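Local atomic coordinates of carbohydrate oxidase (Microdochium nivale, PDB entry 3RJA), a protein that oxidises the C1 hydroxyl of mono-, oligo- and polysaccharides to the corresponding lactone, using a bound FAD and passing the electrons to molecular oxygen to form hydrogen peroxide. Residues H114-L119 / I127-C132; I92-Y97 / D121-A126; S303-V308 / P313-N318. All coordinates share one frame; numbering follows the deposited sequence. Where two conformers were deposited one is given.

Interaction 1: residues H114-L119 / I127-C132; sequences HLATVL and ISHGTC. With ZN (zinc ion), chain D; FAD (flavin-adenine dinucleotide), chain B.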
loop_
_atom_site.group_PDB
_atom_site.type_symbol
_atom_site.label_atom_id
_atom_site.label_comp_id
_atom_site.label_asym_id
_atom_site.label_seq_id
_atom_site.Cartn_x
_atom_site.Cartn_y
_atom_site.Cartn_z
ATOM N N HIS A 114 -14.501 4.455 -1.381
ATOM C CA HIS A 114 -15.288 5.504 -2.035
ATOM C C HIS A 114 -15.024 5.546 -3.559
ATOM O O HIS A 114 -15.966 5.599 -4.362
ATOM C CB HIS A 114 -15.026 6.859 -1.364
ATOM C CG HIS A 114 -15.620 8.035 -2.084
ATOM N ND1 HIS A 114 -16.971 8.304 -2.097
ATOM C CD2 HIS A 114 -15.036 9.022 -2.806
ATOM C CE1 HIS A 114 -17.198 9.405 -2.790
ATOM N NE2 HIS A 114 -16.041 9.852 -3.246
ATOM N N LEU A 115 -13.747 5.528 -3.937
ATOM C CA LEU A 115 -13.336 5.411 -5.343
ATOM C C LEU A 115 -14.069 4.239 -6.000
ATOM O O LEU A 115 -14.695 4.399 -7.060
ATOM C CB LEU A 115 -11.814 5.195 -5.434
ATOM C CG LEU A 115 -11.284 4.868 -6.828
ATOM C CD1 LEU A 115 -11.537 6.078 -7.772
ATOM C CD2 LEU A 115 -9.777 4.470 -6.774
ATOM N N ALA A 116 -14.022 3.073 -5.356
ATOM C CA ALA A 116 -14.621 1.869 -5.953
ATOM C C ALA A 116 -16.130 2.010 -6.058
ATOM O O ALA A 116 -16.732 1.571 -7.038
ATOM C CB ALA A 116 -14.266 0.632 -5.181
ATOM N N THR A 117 -16.748 2.591 -5.037
ATOM C CA THR A 117 -18.210 2.771 -5.046
ATOM C C THR A 117 -18.679 3.672 -6.177
ATOM O O THR A 117 -19.587 3.303 -6.923
ATOM C CB THR A 117 -18.723 3.322 -3.711
ATOM O OG1 THR A 117 -18.454 2.355 -2.697
ATOM C CG2 THR A 117 -20.249 3.541 -3.790
ATOM N N VAL A 118 -18.042 4.836 -6.307
ATOM C CA VAL A 118 -18.381 5.819 -7.339
ATOM C C VAL A 118 -18.136 5.246 -8.722
ATOM O O VAL A 118 -19.029 5.292 -9.561
ATOM C CB VAL A 118 -17.651 7.197 -7.155
ATOM C CG1 VAL A 118 -18.033 8.194 -8.281
ATOM C CG2 VAL A 118 -17.991 7.814 -5.796
ATOM N N LEU A 119 -16.965 4.669 -8.963
ATOM C CA LEU A 119 -16.689 4.102 -10.291
ATOM C C LEU A 119 -17.655 2.955 -10.651
ATOM O O LEU A 119 -18.101 2.848 -11.797
ATOM C CB LEU A 119 -15.235 3.594 -10.407
ATOM C CG LEU A 119 -14.052 4.572 -10.464
ATOM C CD1 LEU A 119 -12.737 3.756 -10.575
ATOM C CD2 LEU A 119 -14.142 5.609 -11.637
ATOM N N ILE A 127 -11.058 -0.546 -10.836
ATOM C CA ILE A 127 -9.599 -0.500 -10.830
ATOM C C ILE A 127 -9.087 -1.515 -9.841
ATOM O O ILE A 127 -9.716 -1.770 -8.804
ATOM C CB ILE A 127 -9.072 0.912 -10.424
ATOM C CG1 ILE A 127 -9.381 1.932 -11.526
ATOM C CG2 ILE A 127 -7.536 0.897 -10.124
ATOM C CD1 ILE A 127 -9.269 3.332 -11.043
ATOM N N SER A 128 -7.936 -2.100 -10.168
ATOM C CA SER A 128 -7.285 -3.044 -9.294
ATOM C C SER A 128 -6.504 -2.298 -8.189
ATOM O O SER A 128 -5.482 -1.657 -8.480
ATOM C CB SER A 128 -6.331 -3.925 -10.129
ATOM O OG SER A 128 -5.562 -4.780 -9.306
ATOM N N HIS A 129 -6.967 -2.390 -6.937
ATOM C CA HIS A 129 -6.290 -1.720 -5.808
ATOM C C HIS A 129 -6.437 -2.565 -4.528
ATOM O O HIS A 129 -6.994 -3.670 -4.571
ATOM C CB HIS A 129 -6.818 -0.277 -5.601
ATOM C CG HIS A 129 -8.317 -0.179 -5.537
ATOM N ND1 HIS A 129 -9.055 -0.700 -4.492
ATOM C CD2 HIS A 129 -9.216 0.384 -6.387
ATOM C CE1 HIS A 129 -10.341 -0.471 -4.705
ATOM N NE2 HIS A 129 -10.463 0.199 -5.842
ATOM N N GLY A 130 -5.953 -2.033 -3.406
ATOM C CA GLY A 130 -6.044 -2.700 -2.106
ATOM C C GLY A 130 -7.458 -2.938 -1.582
ATOM O O GLY A 130 -8.447 -2.429 -2.141
ATOM N N THR A 131 -7.545 -3.701 -0.496
ATOM C CA THR A 131 -8.822 -4.178 0.030
ATOM C C THR A 131 -9.417 -3.286 1.120
ATOM O O THR A 131 -10.597 -3.396 1.396
ATOM C CB THR A 131 -8.676 -5.570 0.680
ATOM O OG1 THR A 131 -7.676 -5.493 1.706
ATOM C CG2 THR A 131 -8.266 -6.629 -0.350
ATOM N N CYS A 132 -8.599 -2.469 1.783
ATOM C CA CYS A 132 -9.084 -1.693 2.917
ATOM C C CYS A 132 -9.848 -0.445 2.434
ATOM O O CYS A 132 -9.290 0.382 1.721
ATOM C CB CYS A 132 -7.897 -1.303 3.821
ATOM S SG CYS A 132 -6.880 -2.729 4.375
HETATM ZN ZN ZN D . -18.837 7.836 -1.550
HETATM P PA FAD B . -1.067 8.664 3.987
HETATM O O1A FAD B . -2.050 9.801 3.900
HETATM O O2A FAD B . -0.584 8.347 5.378
HETATM O O5B FAD B . 0.201 9.005 3.064
HETATM C C5B FAD B . 1.149 7.986 2.766
HETATM C C4B FAD B . 2.371 8.635 2.094
HETATM O O4B FAD B . 1.985 9.202 0.841
HETATM C C3B FAD B . 2.970 9.774 2.917
HETATM O O3B FAD B . 4.363 9.876 2.611
HETATM C C2B FAD B . 2.256 10.984 2.323
HETATM O O2B FAD B . 2.880 12.233 2.511
HETATM C C1B FAD B . 2.211 10.585 0.855
HETATM N N9A FAD B . 1.100 11.254 0.184
HETATM C C8A FAD B . -0.225 11.344 0.596
HETATM N N7A FAD B . -0.890 12.062 -0.348
HETATM C C5A FAD B . -0.036 12.394 -1.329
HETATM C C6A FAD B . -0.208 13.122 -2.511
HETATM N N6A FAD B . -1.417 13.621 -2.850
HETATM N N1A FAD B . 0.892 13.283 -3.337
HETATM C C2A FAD B . 2.136 12.776 -2.977
HETATM N N3A FAD B . 2.318 12.091 -1.793
HETATM C C4A FAD B . 1.229 11.901 -0.996
HETATM N N1 FAD B . -1.449 -1.755 0.934
HETATM C C2 FAD B . -1.543 -2.548 -0.215
HETATM O O2 FAD B . -0.724 -2.456 -1.137
HETATM N N3 FAD B . -2.636 -3.405 -0.307
HETATM C C4 FAD B . -3.690 -3.455 0.586
HETATM O O4 FAD B . -4.692 -4.171 0.366
HETATM C C4X FAD B . -3.518 -2.631 1.823
HETATM N N5 FAD B . -4.460 -2.624 2.750
HETATM C C5X FAD B . -4.386 -1.798 3.847
HETATM C C6 FAD B . -5.450 -1.735 4.784
HETATM C C7 FAD B . -5.443 -0.813 5.813
HETATM C C7M FAD B . -6.598 -0.764 6.835
HETATM C C8 FAD B . -4.418 0.162 5.850
HETATM C C8M FAD B . -4.381 1.211 6.944
HETATM C C9 FAD B . -3.338 0.073 4.986
HETATM C C9A FAD B . -3.309 -0.887 3.955
HETATM N N10 FAD B . -2.292 -0.911 2.970
HETATM C C10 FAD B . -2.325 -1.836 1.937
HETATM C "C1'" FAD B . -1.139 0.040 3.086
HETATM C "C2'" FAD B . -1.376 1.276 2.229
HETATM O "O2'" FAD B . -1.188 0.940 0.860
HETATM C "C3'" FAD B . -0.379 2.353 2.590
HETATM O "O3'" FAD B . -0.412 2.601 3.979
HETATM C "C4'" FAD B . -0.685 3.630 1.790
HETATM O "O4'" FAD B . 0.487 4.372 1.649
HETATM C "C5'" FAD B . -1.792 4.460 2.446
HETATM O "O5'" FAD B . -2.053 5.595 1.668
HETATM P P FAD B . -2.760 6.876 2.373
HETATM O O1P FAD B . -3.044 7.940 1.356
HETATM O O2P FAD B . -4.007 6.415 3.131
HETATM O O3P FAD B . -1.617 7.260 3.424
HETATM O O HOH W 1 -20.161 7.532 -3.239
HETATM O O HOH W 2 -19.722 9.114 -0.160
#
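The loop that carries one covalent link to the flavin packs against helix 112-123 through His129 and Ile127. From the helix, Ala116 CB meets the His129 ring at its edge, lying in the ring plane 3.9 Å from NE2. Leu115 slides past the same ring and reaches His129 CD2 through its CD2 methyl at 4.1 Å. One turn on, Leu119 CD1 lies 3.5 Å from Ile127 CD1, a tight methyl contact. The His129 ring is fixed in its rotation by ND1, which donates a nearly straight bond of 3.0 Å to Gly130 O, in the carbonyl plane and on a lone pair; with chi1 at 50°, CG stands between the backbone N and the carbonyl carbon, and ND1 can turn back onto the chain. Just beyond, Thr131 N donates to FAD O4 and Cys132 SG is bonded to FAD C6 at 1.8 Å, while Gly130 CA passes 3.2 Å from FAD O4, and a CB at this position would clash with that oxygen. At the start of the helix segment His114 ND1 binds a zinc ion together with two waters and Asp309. Strand 196-206 meets Leu119 and Ile127 through Thr204, and Phe141 of helix 137-142 packs on Leu115 and Ile127.

Interaction 2: residues I92-Y97 / D121-A126; sequences IDVISY and DKYGRA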
loop_
_atom_site.group_PDB
_atom_site.type_symbol
_atom_site.label_atom_id
_atom_site.label_comp_id
_atom_site.label_asym_id
_atom_site.label_seq_id
_atom_site.Cartn_x
_atom_site.Cartn_y
_atom_site.Cartn_z
ATOM N N ILE A 92 -12.638 14.466 -2.465
ATOM C CA ILE A 92 -12.976 13.064 -2.616
ATOM C C ILE A 92 -13.611 12.689 -3.949
ATOM O O ILE A 92 -13.981 11.539 -4.141
ATOM C CB ILE A 92 -13.962 12.616 -1.460
ATOM C CG1 ILE A 92 -15.268 13.419 -1.515
ATOM C CG2 ILE A 92 -13.281 12.724 -0.095
ATOM C CD1 ILE A 92 -16.398 12.832 -0.608
ATOM N N ASP A 93 -13.772 13.644 -4.855
ATOM C CA ASP A 93 -14.588 13.377 -6.048
ATOM C C ASP A 93 -13.854 12.674 -7.173
ATOM O O ASP A 93 -12.675 12.943 -7.421
ATOM C CB ASP A 93 -15.106 14.688 -6.615
ATOM C CG ASP A 93 -16.053 15.395 -5.656
ATOM O OD1 ASP A 93 -16.635 14.732 -4.774
ATOM O OD2 ASP A 93 -16.197 16.614 -5.787
ATOM N N VAL A 94 -14.581 11.799 -7.856
ATOM C CA VAL A 94 -14.311 11.518 -9.260
ATOM C C VAL A 94 -14.767 12.736 -10.073
ATOM O O VAL A 94 -15.982 12.997 -10.243
ATOM C CB VAL A 94 -14.988 10.220 -9.721
ATOM C CG1 VAL A 94 -14.742 10.003 -11.207
ATOM C CG2 VAL A 94 -14.465 9.031 -8.862
ATOM N N ILE A 95 -13.782 13.520 -10.489
ATOM C CA ILE A 95 -13.984 14.811 -11.170
ATOM C C ILE A 95 -14.623 14.624 -12.547
ATOM O O ILE A 95 -15.499 15.385 -12.931
ATOM C CB ILE A 95 -12.646 15.571 -11.362
ATOM C CG1 ILE A 95 -11.949 15.801 -10.006
ATOM C CG2 ILE A 95 -12.870 16.924 -12.064
ATOM C CD1 ILE A 95 -10.415 16.091 -10.148
ATOM N N SER A 96 -14.174 13.616 -13.289
ATOM C CA SER A 96 -14.663 13.407 -14.647
ATOM C C SER A 96 -14.419 11.955 -15.003
ATOM O O SER A 96 -13.563 11.291 -14.402
ATOM C CB SER A 96 -13.938 14.329 -15.639
ATOM O OG SER A 96 -12.537 14.000 -15.704
ATOM N N TYR A 97 -15.194 11.461 -15.960
ATOM C CA TYR A 97 -15.005 10.142 -16.494
ATOM C C TYR A 97 -15.251 10.245 -17.988
ATOM O O TYR A 97 -16.253 10.810 -18.418
ATOM C CB TYR A 97 -15.954 9.119 -15.849
ATOM C CG TYR A 97 -15.894 7.787 -16.557
ATOM C CD1 TYR A 97 -14.820 6.936 -16.360
ATOM C CD2 TYR A 97 -16.900 7.395 -17.474
ATOM C CE1 TYR A 97 -14.718 5.711 -17.049
ATOM C CE2 TYR A 97 -16.817 6.185 -18.163
ATOM C CZ TYR A 97 -15.715 5.344 -17.945
ATOM O OH TYR A 97 -15.601 4.148 -18.609
ATOM N N ASP A 121 -20.948 2.288 -9.264
ATOM C CA ASP A 121 -22.359 2.641 -9.225
ATOM C C ASP A 121 -22.683 3.697 -10.287
ATOM O O ASP A 121 -23.724 3.649 -10.928
ATOM C CB ASP A 121 -22.729 3.185 -7.833
ATOM C CG ASP A 121 -22.684 2.124 -6.731
ATOM O OD1 ASP A 121 -22.371 0.942 -6.988
ATOM O OD2 ASP A 121 -22.958 2.487 -5.569
ATOM N N LYS A 122 -21.787 4.657 -10.461
ATOM C CA LYS A 122 -22.014 5.708 -11.424
ATOM C C LYS A 122 -21.556 5.304 -12.829
ATOM O O LYS A 122 -22.183 5.692 -13.817
ATOM C CB LYS A 122 -21.331 7.001 -10.953
ATOM C CG LYS A 122 -21.885 8.254 -11.564
ATOM C CD LYS A 122 -21.282 9.485 -10.903
ATOM C CE LYS A 122 -21.452 10.700 -11.806
ATOM N NZ LYS A 122 -22.800 11.314 -11.624
ATOM N N TYR A 123 -20.490 4.514 -12.951
ATOM C CA TYR A 123 -19.953 4.277 -14.312
ATOM C C TYR A 123 -19.798 2.833 -14.788
ATOM O O TYR A 123 -19.439 2.597 -15.937
ATOM C CB TYR A 123 -18.633 5.019 -14.509
ATOM C CG TYR A 123 -18.676 6.502 -14.197
ATOM C CD1 TYR A 123 -19.373 7.392 -15.023
ATOM C CD2 TYR A 123 -17.976 7.027 -13.094
ATOM C CE1 TYR A 123 -19.379 8.768 -14.759
ATOM C CE2 TYR A 123 -17.992 8.410 -12.809
ATOM C CZ TYR A 123 -18.691 9.265 -13.656
ATOM O OH TYR A 123 -18.712 10.613 -13.394
ATOM N N GLY A 124 -20.075 1.884 -13.910
ATOM C CA GLY A 124 -19.889 0.482 -14.199
ATOM C C GLY A 124 -18.431 0.073 -14.368
ATOM O O GLY A 124 -18.151 -0.847 -15.130
ATOM N N ARG A 125 -17.510 0.734 -13.651
ATOM C CA ARG A 125 -16.065 0.557 -13.894
ATOM C C ARG A 125 -15.309 0.171 -12.619
ATOM O O ARG A 125 -15.840 0.310 -11.496
ATOM C CB ARG A 125 -15.445 1.825 -14.501
ATOM C CG ARG A 125 -16.129 2.403 -15.774
ATOM C CD ARG A 125 -15.991 1.491 -16.974
ATOM N NE ARG A 125 -14.616 1.421 -17.478
ATOM C CZ ARG A 125 -14.268 0.877 -18.646
ATOM N NH1 ARG A 125 -15.201 0.362 -19.465
ATOM N NH2 ARG A 125 -12.985 0.862 -19.014
ATOM N N ALA A 126 -14.081 -0.331 -12.806
ATOM C CA ALA A 126 -13.284 -0.852 -11.719
ATOM C C ALA A 126 -11.801 -0.565 -11.938
ATOM O O ALA A 126 -11.359 -0.349 -13.067
ATOM C CB ALA A 126 -13.503 -2.371 -11.570
HETATM O O HOH W 3 -18.348 11.501 -10.700
HETATM O O HOH W 4 -18.143 12.508 -15.603
#
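Tyr97 and Tyr123 lie one over the other in an offset stack, their ring centroids 4.6 Å apart and their planes inclined by 29°. The two side chains run in opposite directions, which places the CB of each over the face of the other ring: Tyr97 CB stands 3.6 Å from the Tyr123 centroid, close to the ring normal, and Tyr123 CB approaches the Tyr97 ring in the same manner at a longer distance. Each tyrosine thus gives a CH-pi contact and receives one. The far face of Tyr123 is covered by Lys122 CG, leaving the ring sandwiched, and Val94 CG1 adds a methyl at CE2, 4.0 Å away. These side chains join strand 94-98 to the turn where helix 112-123 gives way to strand 125-126; Gly124 leaves the helix with positive phi, and within strand 94-98 Ile95 and Ser96 both face His105 in a classic beta bulge. Two waters bridge the same elements at the Tyr123 hydroxyl, one donating to Val94 O at 2.8 Å, the other weakly accepting from Tyr97 N. At the other end of the stack, chi1 of Arg125 (-53°) turns CG anti to the carbonyl carbon, 3.7 Å from Tyr97 CZ. Bends at chi2 and chi3 then bring one guanidinium face under Tyr97 OH, 3.1 Å from Arg125 NE but too poorly angled for a hydrogen bond; NE is instead hydrogen-bonded to Thr204 OG1.

Interaction 3: residues S303-V308 / P313-N318; sequences SNFDHV and PQPVEN. With ZN (zinc ion), chain E; ABL ((2R,3R,4R,5R)-4,5-dihydroxy-2-(hydroxymethyl)-6-oxopiperidin-3-yl beta-D-glucopyranoside), chain G.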
loop_
_atom_site.group_PDB
_atom_site.type_symbol
_atom_site.label_atom_id
_atom_site.label_comp_id
_atom_site.label_asym_id
_atom_site.label_seq_id
_atom_site.Cartn_x
_atom_site.Cartn_y
_atom_site.Cartn_z
ATOM N N SER A 303 -13.410 -6.385 2.674
ATOM C CA SER A 303 -13.205 -5.079 3.324
ATOM C C SER A 303 -13.020 -5.124 4.847
ATOM O O SER A 303 -12.427 -4.184 5.434
ATOM C CB SER A 303 -14.401 -4.146 3.028
ATOM O OG SER A 303 -15.580 -4.636 3.646
ATOM N N ASN A 304 -13.563 -6.171 5.478
ATOM C CA ASN A 304 -13.610 -6.298 6.932
ATOM C C ASN A 304 -14.535 -5.274 7.601
ATOM O O ASN A 304 -14.389 -5.009 8.788
ATOM C CB ASN A 304 -12.207 -6.219 7.552
ATOM C CG ASN A 304 -11.376 -7.447 7.255
ATOM O OD1 ASN A 304 -11.891 -8.565 7.272
ATOM N ND2 ASN A 304 -10.084 -7.249 6.963
ATOM N N PHE A 305 -15.457 -4.683 6.841
ATOM C CA PHE A 305 -16.438 -3.722 7.386
ATOM C C PHE A 305 -17.807 -4.006 6.814
ATOM O O PHE A 305 -17.938 -4.744 5.824
ATOM C CB PHE A 305 -16.040 -2.267 7.066
ATOM C CG PHE A 305 -14.864 -1.810 7.829
ATOM C CD1 PHE A 305 -15.025 -1.267 9.108
ATOM C CD2 PHE A 305 -13.579 -1.981 7.317
ATOM C CE1 PHE A 305 -13.927 -0.873 9.849
ATOM C CE2 PHE A 305 -12.452 -1.587 8.054
ATOM C CZ PHE A 305 -12.623 -1.038 9.326
ATOM N N ASP A 306 -18.836 -3.430 7.439
ATOM C CA ASP A 306 -20.178 -3.671 6.963
ATOM C C ASP A 306 -20.543 -2.711 5.813
ATOM O O ASP A 306 -21.626 -2.786 5.286
ATOM C CB ASP A 306 -21.208 -3.659 8.114
ATOM C CG ASP A 306 -21.506 -2.260 8.636
ATOM O OD1 ASP A 306 -20.838 -1.281 8.239
ATOM O OD2 ASP A 306 -22.435 -2.138 9.456
ATOM N N HIS A 307 -19.636 -1.811 5.444
ATOM C CA HIS A 307 -19.809 -1.008 4.221
ATOM C C HIS A 307 -18.426 -0.616 3.692
ATOM O O HIS A 307 -17.419 -0.717 4.420
ATOM C CB HIS A 307 -20.669 0.241 4.488
ATOM C CG HIS A 307 -19.951 1.313 5.255
ATOM N ND1 HIS A 307 -19.812 1.292 6.625
ATOM C CD2 HIS A 307 -19.323 2.436 4.840
ATOM C CE1 HIS A 307 -19.141 2.354 7.021
ATOM N NE2 HIS A 307 -18.834 3.066 5.956
ATOM N N VAL A 308 -18.374 -0.178 2.437
ATOM C CA VAL A 308 -17.110 0.228 1.816
ATOM C C VAL A 308 -16.985 1.684 1.451
ATOM O O VAL A 308 -15.857 2.171 1.288
ATOM C CB VAL A 308 -16.744 -0.623 0.579
ATOM C CG1 VAL A 308 -16.677 -2.125 0.969
ATOM C CG2 VAL A 308 -17.689 -0.392 -0.547
ATOM N N PRO A 313 -12.209 8.496 8.296
ATOM C CA PRO A 313 -11.165 7.508 8.643
ATOM C C PRO A 313 -11.771 6.184 9.119
ATOM O O PRO A 313 -12.864 6.203 9.643
ATOM C CB PRO A 313 -10.435 8.167 9.828
ATOM C CG PRO A 313 -10.754 9.636 9.752
ATOM C CD PRO A 313 -12.151 9.696 9.165
ATOM N N GLN A 314 -11.065 5.056 8.982
ATOM C CA GLN A 314 -11.510 3.852 9.679
ATOM C C GLN A 314 -11.012 3.878 11.123
ATOM O O GLN A 314 -10.226 4.774 11.486
ATOM C CB GLN A 314 -11.193 2.539 8.936
ATOM C CG GLN A 314 -9.862 2.403 8.232
ATOM C CD GLN A 314 -9.725 1.033 7.547
ATOM O OE1 GLN A 314 -9.917 0.880 6.312
ATOM N NE2 GLN A 314 -9.408 0.032 8.350
ATOM N N PRO A 315 -11.508 2.949 11.971
ATOM C CA PRO A 315 -11.038 2.929 13.361
ATOM C C PRO A 315 -9.524 2.808 13.418
ATOM O O PRO A 315 -8.915 2.152 12.565
ATOM C CB PRO A 315 -11.718 1.678 13.960
ATOM C CG PRO A 315 -13.011 1.503 13.094
ATOM C CD PRO A 315 -12.603 1.985 11.714
ATOM N N VAL A 316 -8.922 3.413 14.435
ATOM C CA VAL A 316 -7.469 3.451 14.553
ATOM C C VAL A 316 -7.008 2.153 15.148
ATOM O O VAL A 316 -7.809 1.410 15.732
ATOM C CB VAL A 316 -6.988 4.628 15.447
ATOM C CG1 VAL A 316 -7.381 5.990 14.816
ATOM C CG2 VAL A 316 -7.549 4.500 16.887
ATOM N N GLU A 317 -5.711 1.881 14.988
ATOM C CA GLU A 317 -5.099 0.687 15.537
ATOM C C GLU A 317 -3.769 1.068 16.158
ATOM O O GLU A 317 -3.270 2.186 15.961
ATOM C CB GLU A 317 -4.900 -0.388 14.441
ATOM C CG GLU A 317 -6.212 -0.791 13.747
ATOM C CD GLU A 317 -6.047 -1.903 12.687
ATOM O OE1 GLU A 317 -5.006 -2.593 12.623
ATOM O OE2 GLU A 317 -6.970 -2.059 11.886
ATOM N N ASN A 318 -3.185 0.119 16.881
ATOM C CA ASN A 318 -1.992 0.385 17.675
ATOM C C ASN A 318 -0.968 -0.737 17.431
ATOM O O ASN A 318 -1.114 -1.849 17.963
ATOM C CB ASN A 318 -2.399 0.460 19.159
ATOM C CG ASN A 318 -1.229 0.713 20.079
ATOM O OD1 ASN A 318 -0.242 1.344 19.699
ATOM N ND2 ASN A 318 -1.326 0.203 21.307
HETATM ZN ZN ZN E . -21.368 0.611 7.953
HETATM C C1A ABL G . -3.149 -4.753 4.763
HETATM O O1A ABL G . -2.355 -4.358 3.878
HETATM C C2A ABL G . -3.942 -6.064 4.587
HETATM O O2A ABL G . -4.236 -6.205 3.198
HETATM C C3A ABL G . -5.242 -6.118 5.428
HETATM O O3A ABL G . -5.691 -7.496 5.418
HETATM C C4A ABL G . -4.933 -5.728 6.860
HETATM O O1 ABL G . -6.111 -5.808 7.703
HETATM C C5A ABL G . -4.408 -4.251 6.888
HETATM N N5 ABL G . -3.313 -4.041 5.903
HETATM C C6A ABL G . -3.820 -3.852 8.266
HETATM O O6A ABL G . -3.891 -2.439 8.532
HETATM C C1 ABL G . -6.311 -6.982 8.541
HETATM C C2 ABL G . -7.203 -6.631 9.758
HETATM O O2 ABL G . -6.564 -5.588 10.504
HETATM C C3 ABL G . -7.421 -7.891 10.607
HETATM O O3 ABL G . -8.257 -7.623 11.733
HETATM C C4 ABL G . -8.001 -9.020 9.696
HETATM O O4 ABL G . -8.244 -10.218 10.420
HETATM C C5 ABL G . -7.038 -9.297 8.535
HETATM O O5 ABL G . -6.855 -8.063 7.798
HETATM C C6 ABL G . -7.523 -10.431 7.624
HETATM O O6 ABL G . -8.811 -10.254 7.126
#
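Phe305 meets Gln314 and Pro315 by van der Waals contact. Gln314 CG stands between its backbone N and carbonyl carbon (chi1 40°), and the extended chain beyond carries NE2 to the phenyl edge, 3.5 Å from Phe305 CE2, with the amide almost perpendicular to the ring (79°). Phe305 and Pro315 point at each other from opposite directions, Pro315 CD lying 3.7 Å from Phe305 CE1, obliquely to the ring. Losing the ring to an alanine here is likely to open a gap beside Pro315 and remove the edge against which Gln314 NE2 rests, although OE1 would keep its hydrogen bond from Gly134 N. Gln314 also touches the flavin cofactor. Among hydrogen bonds, Asn304 ND2 donates to O6 of the bound substrate analogue at 3.3 Å. Glu317 lines the same pocket, its OE1 paired with Arg391 in a salt bridge and with Tyr389 OH. The two residues after Phe305 bind metal: Asp306 OD1 at 2.0 Å and His307 ND1 at 2.2 Å hold a zinc ion. Both segments belong to the long loop between helix 295-301 and strand 318-326; Val308 packs back on Val299 and Leu300 of that helix, and Asn318 leads into the strand, part of the eight-stranded antiparallel sheet.

In the fold
Interactions 1 and 2 share helix 112-123 and the chain that follows it, their segments alternating along the sequence inside the FAD binding domain range and their centres about 10 Å apart. Leu119 O probably accepts a hydrogen bond from Arg125 N, and Val118 packs on Val94, joining the two directly. Interaction 3 comes later in the chain, with its centre about 14 Å from that of interaction 1 and about 22 Å from that of interaction 2, which it does not touch. It meets interaction 1 where Gln314 OE1 nears Cys132 CB and Val308 lies on Thr117. In space the three contacts run from a surface tyrosine stack, through the flavin-linked loop, to the sugar-binding side of the active site.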